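Thermophilic dibenzothiophene desulfurization enzyme C (Paenibacillus sp. A11-2, PDB 5XDC) is a flavin-dependent monooxygenase that oxidises dibenzothiophene, probably to its 5-oxide and then its 5,5-dioxide with reduced FMN and oxygen. Local coordinates at the interface of chains A and B. Coordinates in Å, arbitrary orientation; residue numbers count along the deposited sequence, not the author numbering. Chains: chain A/B, Thermophilic dibenzothiophene desulfurization enzyme C.

The interface of chains A and B. Residues chain A 358, 361; chain B 350, 353, 383, 391.
In the acyl-CoA dehydrogenase-like C-terminal domain of this tetrameric enzyme, a two-fold interface between subunits illustrates how one acid can bridge several arginines: A:Glu361, on the short helix 360-363, sets its carboxylate between B:Arg350 of helix 331-363 and B:Arg383 of helix 376-385. The chain of A:Glu361 runs extended beyond CG (chi2 164°), which carries the carboxylate across to both partners. The anti lone pair of A:Glu361 OE2 takes a nearly straight bond from B:Arg383 NH1 at 2.9 Å, with the oxygen lying in the B:Arg383 guanidinium plane, although the two planar groups are turned 62° from each other. At the other oxygen, A:Glu361 OE1 receives B:Arg350 NH1, also at 2.9 Å, from the syn side but tilted out of the carboxylate plane. A:Arg358 NH2 reaches A:Glu361 OE1 from the opposite face at 3.0 Å, so two salt bridges grip this oxygen. The shared acid probably offsets repulsion between A:Arg358 and B:Arg350, whose guanidinium planes stand almost perpendicular. B:Arg350 is poorly ordered, and its side of the network is therefore less certain. A glutamine here removes the negative charge shared by the three arginines, and would probably leave A:Arg358 and B:Arg350 to repel each other and weaken the tie to B:Arg383. On chain B, B:Ile353 caps one face of the B:Arg383 guanidinium, its CD1 methyl centred 3.7 Å from the plane. Water 1 links B:Arg350 NH1, at 2.9 Å, to A:Glu361 OE2, at 3.0 Å.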
# COMPACT_ATOMS: atom_id res chain seq x y z
N ARG A 358 -11.58 5.10 0.53
CA ARG A 358 -10.89 5.74 1.64
C ARG A 358 -11.34 7.17 1.90
O ARG A 358 -11.15 7.67 3.01
CB ARG A 358 -9.39 5.67 1.41
CG ARG A 358 -8.94 4.19 1.45
CD ARG A 358 -7.56 3.96 2.01
NE ARG A 358 -7.34 4.68 3.26
CZ ARG A 358 -6.44 5.64 3.42
NH1 ARG A 358 -5.65 6.01 2.42
NH2 ARG A 358 -6.32 6.25 4.58
N GLU A 361 -12.99 8.29 5.11
CA GLU A 361 -12.21 8.58 6.31
C GLU A 361 -11.97 10.07 6.48
O GLU A 361 -11.80 10.55 7.61
CB GLU A 361 -10.88 7.81 6.25
CG GLU A 361 -11.14 6.32 6.24
CD GLU A 361 -9.95 5.47 5.81
OE1 GLU A 361 -8.81 5.85 6.19
OE2 GLU A 361 -10.18 4.41 5.13
N ARG B 350 -7.71 -1.33 8.64
CA ARG B 350 -7.09 -1.34 7.32
C ARG B 350 -7.39 -2.63 6.59
O ARG B 350 -7.70 -2.63 5.39
CB ARG B 350 -5.57 -1.15 7.44
CG ARG B 350 -5.15 0.17 8.09
CD ARG B 350 -5.76 1.37 7.39
NE ARG B 350 -5.12 2.63 7.75
CZ ARG B 350 -5.69 3.82 7.60
NH1 ARG B 350 -6.92 3.91 7.10
NH2 ARG B 350 -5.03 4.92 7.94
N ILE B 353 -11.23 -2.94 5.38
CA ILE B 353 -11.59 -1.98 4.34
C ILE B 353 -10.93 -2.36 3.01
O ILE B 353 -11.56 -2.27 1.95
CB ILE B 353 -11.22 -0.55 4.78
CG1 ILE B 353 -12.10 -0.08 5.96
CG2 ILE B 353 -11.34 0.45 3.62
CD1 ILE B 353 -13.61 -0.08 5.68
N ARG B 383 -17.27 -0.27 6.04
CA ARG B 383 -16.99 1.12 5.72
C ARG B 383 -17.78 2.06 6.63
O ARG B 383 -17.30 3.13 7.01
CB ARG B 383 -17.30 1.41 4.24
CG ARG B 383 -17.08 2.85 3.78
CD ARG B 383 -15.62 3.26 3.78
NE ARG B 383 -15.09 3.39 5.13
CZ ARG B 383 -13.83 3.66 5.42
NH1 ARG B 383 -12.95 3.89 4.46
NH2 ARG B 383 -13.43 3.70 6.69
N VAL B 391 -9.62 6.48 12.60
CA VAL B 391 -8.46 5.63 12.80
C VAL B 391 -7.18 6.46 12.77
O VAL B 391 -6.19 6.09 13.40
CB VAL B 391 -8.46 4.50 11.76
CG1 VAL B 391 -8.12 5.04 10.36
CG2 VAL B 391 -7.52 3.41 12.18
O HOH W 1 -8.77 1.95 6.01